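Local coordinates for protein yeast glycogen phosphorylase (Saccharomyces cerevisiae, PDB 1YGP) that belongs to the glycogen phosphorylases, dimeric carbohydrate phosphorylases of the GT-B fold that carry pyridoxal-5'-phosphate in a pocket of the chain, at residues A[226-231]-A[278-283]; A[527-532]-A[565-570]. One frame throughout, in Å; residues are numbered along the deposited sequence.

Contact 1: A[226-231]-A[278-283]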
loop_
_atom_site.group_PDB
_atom_site.type_symbol
_atom_site.label_atom_id
_atom_site.label_comp_id
_atom_site.label_asym_id
_atom_site.label_seq_id
_atom_site.Cartn_x
_atom_site.Cartn_y
_atom_site.Cartn_z
ATOM N N VAL A 226 -10.310 -3.342 -13.480
ATOM C CA VAL A 226 -9.795 -2.849 -14.742
ATOM C C VAL A 226 -8.313 -3.137 -14.764
ATOM O O VAL A 226 -7.556 -2.408 -14.125
ATOM C CB VAL A 226 -10.094 -1.325 -14.824
ATOM C CG1 VAL A 226 -9.518 -0.696 -16.069
ATOM C CG2 VAL A 226 -11.600 -1.124 -14.920
ATOM N N GLN A 227 -7.885 -4.207 -15.430
ATOM C CA GLN A 227 -6.468 -4.534 -15.630
ATOM C C GLN A 227 -6.099 -4.641 -17.108
ATOM O O GLN A 227 -6.412 -5.655 -17.728
ATOM C CB GLN A 227 -6.137 -5.845 -14.980
ATOM C CG GLN A 227 -6.204 -5.728 -13.482
ATOM C CD GLN A 227 -5.889 -7.035 -12.782
ATOM O OE1 GLN A 227 -5.171 -7.907 -13.276
ATOM N NE2 GLN A 227 -6.434 -7.238 -11.599
ATOM N N ILE A 228 -5.476 -3.656 -17.752
ATOM C CA ILE A 228 -5.107 -3.693 -19.176
ATOM C C ILE A 228 -3.729 -4.347 -19.316
ATOM O O ILE A 228 -2.855 -3.908 -18.573
ATOM C CB ILE A 228 -5.000 -2.259 -19.794
ATOM C CG1 ILE A 228 -6.132 -1.289 -19.432
ATOM C CG2 ILE A 228 -5.007 -2.465 -21.284
ATOM C CD1 ILE A 228 -7.532 -1.641 -19.961
ATOM N N PRO A 229 -3.409 -5.363 -20.136
ATOM C CA PRO A 229 -2.031 -5.762 -20.508
ATOM C C PRO A 229 -1.343 -4.793 -21.473
ATOM O O PRO A 229 -1.988 -4.245 -22.380
ATOM C CB PRO A 229 -2.170 -7.132 -21.115
ATOM C CG PRO A 229 -3.456 -7.639 -20.495
ATOM C CD PRO A 229 -4.346 -6.401 -20.540
ATOM N N VAL A 230 -0.040 -4.562 -21.325
ATOM C CA VAL A 230 0.714 -3.600 -22.118
ATOM C C VAL A 230 1.979 -4.357 -22.479
ATOM O O VAL A 230 2.533 -5.057 -21.628
ATOM C CB VAL A 230 1.012 -2.345 -21.255
ATOM C CG1 VAL A 230 2.032 -1.458 -21.936
ATOM C CG2 VAL A 230 -0.242 -1.506 -21.099
ATOM N N THR A 231 2.513 -4.195 -23.678
ATOM C CA THR A 231 3.587 -5.044 -24.181
ATOM C C THR A 231 4.812 -4.266 -24.601
ATOM O O THR A 231 4.696 -3.160 -25.145
ATOM C CB THR A 231 2.965 -5.849 -25.352
ATOM O OG1 THR A 231 2.262 -6.865 -24.667
ATOM C CG2 THR A 231 3.895 -6.436 -26.383
ATOM N N ARG A 278 -8.463 9.086 -14.151
ATOM C CA ARG A 278 -8.123 7.689 -14.058
ATOM C C ARG A 278 -6.619 7.606 -14.205
ATOM O O ARG A 278 -6.034 8.047 -15.204
ATOM C CB ARG A 278 -8.823 6.895 -15.155
ATOM C CG ARG A 278 -8.402 5.431 -15.075
ATOM C CD ARG A 278 -9.329 4.516 -15.827
ATOM N NE ARG A 278 -10.500 4.245 -15.013
ATOM C CZ ARG A 278 -11.371 3.271 -15.277
ATOM N NH1 ARG A 278 -11.224 2.481 -16.338
ATOM N NH2 ARG A 278 -12.371 3.049 -14.428
ATOM N N LEU A 279 -5.986 7.059 -13.179
ATOM C CA LEU A 279 -4.542 6.993 -13.133
ATOM C C LEU A 279 -4.185 5.509 -13.202
ATOM O O LEU A 279 -4.986 4.677 -12.770
ATOM C CB LEU A 279 -4.087 7.644 -11.831
ATOM C CG LEU A 279 -4.703 8.991 -11.480
ATOM C CD1 LEU A 279 -4.859 9.059 -9.985
ATOM C CD2 LEU A 279 -3.870 10.127 -12.019
ATOM N N TRP A 280 -3.037 5.143 -13.758
ATOM C CA TRP A 280 -2.650 3.766 -13.893
ATOM C C TRP A 280 -1.474 3.475 -12.991
ATOM O O TRP A 280 -0.577 4.308 -12.853
ATOM C CB TRP A 280 -2.223 3.451 -15.330
ATOM C CG TRP A 280 -3.301 3.719 -16.371
ATOM C CD1 TRP A 280 -3.299 4.840 -17.175
ATOM C CD2 TRP A 280 -4.403 2.934 -16.550
ATOM N NE1 TRP A 280 -4.415 4.767 -17.857
ATOM C CE2 TRP A 280 -5.108 3.659 -17.522
ATOM C CE3 TRP A 280 -4.905 1.739 -16.029
ATOM C CZ2 TRP A 280 -6.343 3.177 -17.965
ATOM C CZ3 TRP A 280 -6.140 1.270 -16.484
ATOM C CH2 TRP A 280 -6.856 1.985 -17.442
ATOM N N GLN A 281 -1.441 2.286 -12.401
ATOM C CA GLN A 281 -0.322 1.769 -11.613
ATOM C C GLN A 281 0.202 0.579 -12.391
ATOM O O GLN A 281 -0.647 -0.182 -12.881
ATOM C CB GLN A 281 -0.816 1.301 -10.281
ATOM C CG GLN A 281 0.153 0.440 -9.492
ATOM C CD GLN A 281 -0.430 0.158 -8.136
ATOM O OE1 GLN A 281 -0.080 0.853 -7.195
ATOM N NE2 GLN A 281 -1.344 -0.786 -7.946
ATOM N N ALA A 282 1.512 0.368 -12.529
ATOM C CA ALA A 282 1.990 -0.784 -13.280
ATOM C C ALA A 282 2.147 -1.974 -12.374
ATOM O O ALA A 282 2.663 -1.798 -11.269
ATOM C CB ALA A 282 3.343 -0.570 -13.885
ATOM N N ARG A 283 1.716 -3.172 -12.756
ATOM C CA ARG A 283 1.851 -4.366 -11.932
ATOM C C ARG A 283 2.470 -5.466 -12.786
ATOM O O ARG A 283 2.379 -5.375 -14.013
ATOM C CB ARG A 283 0.501 -4.799 -11.413
ATOM C CG ARG A 283 0.032 -3.856 -10.297
ATOM C CD ARG A 283 -1.212 -4.446 -9.648
ATOM N NE ARG A 283 -1.938 -3.511 -8.801
ATOM C CZ ARG A 283 -3.218 -3.719 -8.438
ATOM N NH1 ARG A 283 -3.895 -4.805 -8.828
ATOM N NH2 ARG A 283 -3.867 -2.798 -7.723
#
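Val226 and Ile228 meet Trp280 over strand 255-267, which lies between strands 221-232 and 274-284 in the mixed sheet of a GT-B phosphorylase. The sheet twists strongly here: the two short segments run 61° apart, and their axes come no closer than 9.1 Å, so side chains alone bridge them. On the packed face, the six-membered-ring carbons CZ3 and CH2 of Trp280 do the touching. Ile228 CG1 lies 3.9 Å from Trp280 CH2, while Val226 CG1 arrives at the ring edge, near its plane, 3.9 Å from Trp280 CZ3. Helix 322-350 closes this side, with Phe334 and Ala338 against the indole and Ser339 OG hydrogen-bonded to Trp280 NE1. The other sheet face is looser, with Gln227 and Arg283 both partly exposed. There Gln227 NE2 stands 4.5 Å from Arg283 NH1, both ends being tied instead to Asn224, and Arg283 also forms a salt bridge with Glu222 and packs on Asn214 of the second subunit. Arg278, by contrast, is buried beside Trp280 and paired with Asp263 and Asp342. Its CG is anti to the backbone N (chi1 178°), and its guanidinium meets the valine tip to tip, Val226 CG1 lying 3.6 Å from Arg278 NH1.

Contact 2: A[527-532]-A[565-570]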
loop_
_atom_site.group_PDB
_atom_site.type_symbol
_atom_site.label_atom_id
_atom_site.label_comp_id
_atom_site.label_asym_id
_atom_site.label_seq_id
_atom_site.Cartn_x
_atom_site.Cartn_y
_atom_site.Cartn_z
ATOM N N PRO A 527 -9.971 33.190 1.278
ATOM C CA PRO A 527 -11.348 33.344 1.727
ATOM C C PRO A 527 -11.695 34.749 2.174
ATOM O O PRO A 527 -12.735 35.273 1.789
ATOM C CB PRO A 527 -11.483 32.351 2.831
ATOM C CG PRO A 527 -10.091 32.261 3.433
ATOM C CD PRO A 527 -9.287 32.226 2.142
ATOM N N SER A 528 -10.815 35.393 2.943
ATOM C CA SER A 528 -11.005 36.733 3.506
ATOM C C SER A 528 -11.262 37.757 2.406
ATOM O O SER A 528 -12.075 38.657 2.600
ATOM C CB SER A 528 -9.750 37.097 4.335
ATOM O OG SER A 528 -8.718 36.110 4.159
ATOM N N LEU A 529 -10.616 37.624 1.240
ATOM C CA LEU A 529 -10.909 38.463 0.103
ATOM C C LEU A 529 -12.185 37.950 -0.545
ATOM O O LEU A 529 -13.025 38.774 -0.921
ATOM C CB LEU A 529 -9.780 38.429 -0.925
ATOM C CG LEU A 529 -9.967 39.154 -2.267
ATOM C CD1 LEU A 529 -10.302 40.614 -2.028
ATOM C CD2 LEU A 529 -8.702 39.053 -3.079
ATOM N N ALA A 530 -12.413 36.641 -0.680
ATOM C CA ALA A 530 -13.642 36.141 -1.296
ATOM C C ALA A 530 -14.900 36.616 -0.574
ATOM O O ALA A 530 -15.941 36.864 -1.194
ATOM C CB ALA A 530 -13.664 34.631 -1.301
ATOM N N LYS A 531 -14.805 36.788 0.749
ATOM C CA LYS A 531 -15.897 37.310 1.545
ATOM C C LYS A 531 -15.999 38.799 1.226
ATOM O O LYS A 531 -17.108 39.234 0.914
ATOM C CB LYS A 531 -15.634 37.138 3.051
ATOM N N LEU A 532 -14.909 39.590 1.194
ATOM C CA LEU A 532 -14.957 41.023 0.922
ATOM C C LEU A 532 -15.696 41.337 -0.351
ATOM O O LEU A 532 -16.560 42.212 -0.332
ATOM C CB LEU A 532 -13.556 41.642 0.794
ATOM C CG LEU A 532 -13.367 43.159 0.540
ATOM C CD1 LEU A 532 -14.134 44.000 1.542
ATOM C CD2 LEU A 532 -11.903 43.504 0.702
ATOM N N LYS A 565 -9.208 50.570 2.980
ATOM C CA LYS A 565 -8.753 50.129 4.289
ATOM C C LYS A 565 -9.049 48.645 4.441
ATOM O O LYS A 565 -8.196 47.860 4.873
ATOM C CB LYS A 565 -9.473 50.863 5.403
ATOM N N LYS A 566 -10.238 48.258 3.976
ATOM C CA LYS A 566 -10.694 46.894 4.045
ATOM C C LYS A 566 -9.800 45.964 3.232
ATOM O O LYS A 566 -9.340 44.917 3.716
ATOM C CB LYS A 566 -12.110 46.877 3.543
ATOM C CG LYS A 566 -13.114 46.636 4.643
ATOM C CD LYS A 566 -13.175 47.804 5.603
ATOM C CE LYS A 566 -14.605 48.301 5.705
ATOM N NZ LYS A 566 -15.063 48.799 4.422
ATOM N N TRP A 567 -9.489 46.421 2.014
ATOM C CA TRP A 567 -8.658 45.705 1.074
ATOM C C TRP A 567 -7.289 45.518 1.684
ATOM O O TRP A 567 -6.709 44.432 1.596
ATOM C CB TRP A 567 -8.517 46.485 -0.218
ATOM C CG TRP A 567 -8.144 45.614 -1.412
ATOM C CD1 TRP A 567 -6.839 45.456 -1.796
ATOM C CD2 TRP A 567 -9.019 44.926 -2.224
ATOM N NE1 TRP A 567 -6.886 44.673 -2.849
ATOM C CE2 TRP A 567 -8.149 44.332 -3.140
ATOM C CE3 TRP A 567 -10.395 44.715 -2.329
ATOM C CZ2 TRP A 567 -8.633 43.528 -4.164
ATOM C CZ3 TRP A 567 -10.879 43.904 -3.358
ATOM C CH2 TRP A 567 -10.001 43.317 -4.270
ATOM N N ASN A 568 -6.754 46.528 2.363
ATOM C CA ASN A 568 -5.431 46.373 2.901
ATOM C C ASN A 568 -5.419 45.397 4.064
ATOM O O ASN A 568 -4.538 44.532 4.136
ATOM C CB ASN A 568 -4.891 47.705 3.342
ATOM C CG ASN A 568 -3.396 47.604 3.599
ATOM O OD1 ASN A 568 -2.899 48.084 4.602
ATOM N ND2 ASN A 568 -2.558 47.006 2.766
ATOM N N GLN A 569 -6.436 45.444 4.922
ATOM C CA GLN A 569 -6.532 44.568 6.083
ATOM C C GLN A 569 -6.498 43.096 5.715
ATOM O O GLN A 569 -5.790 42.307 6.360
ATOM C CB GLN A 569 -7.814 44.862 6.832
ATOM C CG GLN A 569 -8.012 44.030 8.077
ATOM C CD GLN A 569 -6.927 44.306 9.090
ATOM O OE1 GLN A 569 -5.931 43.599 9.222
ATOM N NE2 GLN A 569 -7.092 45.375 9.851
ATOM N N VAL A 570 -7.226 42.744 4.647
ATOM C CA VAL A 570 -7.251 41.368 4.143
ATOM C C VAL A 570 -5.780 40.950 3.900
ATOM O O VAL A 570 -5.219 40.032 4.510
ATOM C CB VAL A 570 -8.100 41.333 2.823
ATOM C CG1 VAL A 570 -8.174 39.925 2.299
ATOM C CG2 VAL A 570 -9.533 41.778 3.060
#
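Leu529, Leu532, Trp567 and Val570 form the apolar seam between two nearly antiparallel helices, 527-536 and 562-584, whose short segments run 160° apart with axes 9.9 Å from each other. In this GT-B protein both helices come, in sequence, between the last strand of the mixed sheet, 509-511, and the first of the parallel sheet, 601-606. The aromatic part is a CH-pi contact. Leu529 CD1 sits over one face of the Trp567 indole, 3.8 Å from the centroid of the six-membered ring and 24° off its normal. The remaining side-chain contacts are apolar and centre on Leu532, which divides its two methyls: CD2 lies 3.6 Å from Trp567 CE3 and 3.8 Å from Val570 CG2, whereas CD1 meets the aliphatic root of Lys566, 4.0 Å from its CB. Side chain also meets backbone where the helices come close, Ser528 and Val570 having CA atoms 6.0 Å apart: Val570 CG1 rests 3.5 Å from Leu529 N, in the first turn of helix 527-536. The indole N-H is used away from this pair, Trp567 NE1 giving its hydrogen bond to Ser849 OG on helix 842-856, against which the indole also packs through Val850 and Leu853. Trp567 thus joins three helices, and the pairing of 527-532 with 565-570 probably rests mainly on dispersion and shape complementarity, without charge or directional polar bonds across the seam.

How the contacts relate
The two contacts illustrate how a large two-domain phosphorylase combines distinct kinds of local packing. Contact 1 is complete in sequence before contact 2 begins, and the two flank the middle of the folded chain. Their centres are 47 Å apart and their nearest atoms about 27 Å. They share no helix, strand or sheet, though all four segments belong to the carbohydrate phosphorylase family region. Contact 1 belongs to the antiparallel end of the nine-stranded mixed sheet, whereas contact 2 joins helices that precede the first strand, 601-606, of the six-stranded parallel sheet. One therefore lies within the first sheet and the other on helices between the two sheets in sequence, as independent packings in different parts of the chain.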